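Local coordinates for B12-binding domain-containing protein (Kitasatospora setae, PDB 6WTE), which probably catalyses a methyl transfer from S-adenosylmethionine by a non-radical route, although it is a radical SAM enzyme carrying cobalamin and a [4Fe-4S] cluster, at residues A[388-393]-A[503-508]. Sequence-based numbering, arbitrary orientation.
Sequences ETVRAC and WALIDP
Leu505 meets Val390 and Arg391 where the helix 387-398 faces a bend of the chain just after the helix 491-503. The backbones stay apart: the closest CA atoms, those of Arg391 and Leu505, are 7.0 Å from each other. Residues 503-506 form a type I beta turn, closed by the bond from Ile506 N to Trp503 O, and Leu505 occupies its third position with its CB directed toward the helix.

The leucine works as a two-pronged apolar tip. One prong, CD1, reaches Val390 CG1 at 3.8 Å and also touches Arg391 CG; the valine methyl stands anti to the backbone N (chi1 177°), while the CB of Val390 also points toward the turn. The other prong, CD2, lies across the arginine chain, 3.7 Å from Arg391 CG and 3.8 Å from Arg391 NE. Arg391 is extended from CG to NE and crosses the leucine at about a right angle, and CD2 meets the guanidinium at its edge, near its plane, and not over its face. Replacing Leu505 by an alanine would probably leave Val390 CG1 and the arginine methylenes without their partner from the turn, and the arginine chain freer to swing.

Behind the contact, Val390 also packs on Phe380 of the strand 373-380, one of the parallel strands of the radical SAM core. A small patch burying 120 Å² thus illustrates how a loop can rest on a core helix largely through methyl and methylene contacts: no hydrogen bond crosses, and Arg391, an exposed residue, contributes chiefly CG and CD, with only NE of its charged group meeting the leucine.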
loop_
_atom_site.group_PDB
_atom_site.type_symbol
_atom_site.label_atom_id
_atom_site.label_comp_id
_atom_site.label_asym_id
_atom_site.label_seq_id
_atom_site.Cartn_x
_atom_site.Cartn_y
_atom_site.Cartn_z
ATOM N N GLU A 388 -13.888 8.545 -25.229
ATOM C CA GLU A 388 -14.513 7.341 -25.765
ATOM C C GLU A 388 -13.911 6.077 -25.164
ATOM O O GLU A 388 -14.627 5.080 -25.001
ATOM C CB GLU A 388 -14.426 7.317 -27.298
ATOM C CG GLU A 388 -13.075 6.947 -27.890
ATOM C CD GLU A 388 -12.974 5.479 -28.275
ATOM O OE1 GLU A 388 -12.031 5.121 -29.013
ATOM O OE2 GLU A 388 -13.842 4.683 -27.854
ATOM N N THR A 389 -12.621 6.095 -24.806
ATOM C CA THR A 389 -12.042 4.927 -24.147
ATOM C C THR A 389 -12.601 4.763 -22.736
ATOM O O THR A 389 -12.824 3.635 -22.283
ATOM C CB THR A 389 -10.510 5.005 -24.116
ATOM O OG1 THR A 389 -10.083 6.170 -23.397
ATOM C CG2 THR A 389 -9.932 5.025 -25.534
ATOM N N VAL A 390 -12.856 5.870 -22.034
ATOM C CA VAL A 390 -13.470 5.782 -20.708
ATOM C C VAL A 390 -14.878 5.203 -20.805
ATOM O O VAL A 390 -15.238 4.277 -20.066
ATOM C CB VAL A 390 -13.478 7.157 -20.018
ATOM C CG1 VAL A 390 -14.192 7.062 -18.668
ATOM C CG2 VAL A 390 -12.067 7.659 -19.822
ATOM N N ARG A 391 -15.699 5.743 -21.714
ATOM C CA ARG A 391 -17.073 5.256 -21.853
ATOM C C ARG A 391 -17.104 3.772 -22.183
ATOM O O ARG A 391 -17.922 3.020 -21.632
ATOM C CB ARG A 391 -17.814 6.037 -22.938
ATOM C CG ARG A 391 -18.059 7.491 -22.628
ATOM C CD ARG A 391 -19.048 8.093 -23.611
ATOM N NE ARG A 391 -18.990 9.552 -23.609
ATOM C CZ ARG A 391 -18.370 10.272 -24.539
ATOM N NH1 ARG A 391 -17.760 9.668 -25.552
ATOM N NH2 ARG A 391 -18.365 11.596 -24.458
ATOM N N ALA A 392 -16.225 3.333 -23.087
ATOM C CA ALA A 392 -16.187 1.921 -23.452
ATOM C C ALA A 392 -15.878 1.053 -22.243
ATOM O O ALA A 392 -16.491 -0.005 -22.054
ATOM C CB ALA A 392 -15.154 1.691 -24.551
ATOM N N CYS A 393 -14.932 1.489 -21.407
ATOM C CA CYS A 393 -14.606 0.730 -20.206
ATOM C C CYS A 393 -15.750 0.762 -19.200
ATOM O O CYS A 393 -16.105 -0.276 -18.628
ATOM C CB CYS A 393 -13.321 1.267 -19.575
ATOM S SG CYS A 393 -12.810 0.333 -18.129
ATOM N N TRP A 503 -18.603 11.189 -13.445
ATOM C CA TRP A 503 -19.898 10.972 -12.798
ATOM C C TRP A 503 -21.042 10.983 -13.799
ATOM O O TRP A 503 -22.018 10.241 -13.645
ATOM C CB TRP A 503 -20.150 12.036 -11.734
ATOM C CG TRP A 503 -19.656 11.670 -10.392
ATOM C CD1 TRP A 503 -18.364 11.665 -9.966
ATOM C CD2 TRP A 503 -20.452 11.244 -9.281
ATOM N NE1 TRP A 503 -18.305 11.270 -8.651
ATOM C CE2 TRP A 503 -19.574 11.001 -8.209
ATOM C CE3 TRP A 503 -21.824 11.044 -9.089
ATOM C CZ2 TRP A 503 -20.020 10.570 -6.960
ATOM C CZ3 TRP A 503 -22.266 10.616 -7.849
ATOM C CH2 TRP A 503 -21.366 10.384 -6.800
ATOM N N ALA A 504 -20.951 11.830 -14.823
ATOM C CA ALA A 504 -22.026 11.930 -15.801
ATOM C C ALA A 504 -22.202 10.660 -16.621
ATOM O O ALA A 504 -23.226 10.518 -17.299
ATOM C CB ALA A 504 -21.777 13.115 -16.734
ATOM N N LEU A 505 -21.234 9.747 -16.592
ATOM C CA LEU A 505 -21.345 8.507 -17.346
ATOM C C LEU A 505 -22.122 7.418 -16.615
ATOM O O LEU A 505 -22.493 6.420 -17.242
ATOM C CB LEU A 505 -19.955 7.981 -17.702
ATOM C CG LEU A 505 -19.134 8.902 -18.603
ATOM C CD1 LEU A 505 -17.765 8.300 -18.844
ATOM C CD2 LEU A 505 -19.865 9.152 -19.917
ATOM N N ILE A 506 -22.379 7.571 -15.320
ATOM C CA ILE A 506 -23.010 6.525 -14.526
ATOM C C ILE A 506 -24.509 6.776 -14.471
ATOM O O ILE A 506 -24.953 7.875 -14.121
ATOM C CB ILE A 506 -22.409 6.458 -13.113
ATOM C CG1 ILE A 506 -20.896 6.261 -13.199
ATOM C CG2 ILE A 506 -23.070 5.349 -12.304
ATOM C CD1 ILE A 506 -20.486 4.988 -13.915
ATOM N N ASP A 507 -25.287 5.763 -14.834
ATOM C CA ASP A 507 -26.727 5.844 -14.666
ATOM C C ASP A 507 -27.034 6.023 -13.182
ATOM O O ASP A 507 -26.452 5.316 -12.348
ATOM C CB ASP A 507 -27.390 4.580 -15.214
ATOM C CG ASP A 507 -28.895 4.717 -15.360
ATOM O OD1 ASP A 507 -29.572 5.081 -14.374
ATOM O OD2 ASP A 507 -29.402 4.466 -16.474
ATOM N N PRO A 508 -27.896 6.969 -12.809
ATOM C CA PRO A 508 -28.204 7.149 -11.379
ATOM C C PRO A 508 -28.750 5.899 -10.704
ATOM O O PRO A 508 -28.566 5.734 -9.490
ATOM C CB PRO A 508 -29.236 8.285 -11.387
ATOM C CG PRO A 508 -28.944 9.044 -12.644
ATOM C CD PRO A 508 -28.513 8.010 -13.648
#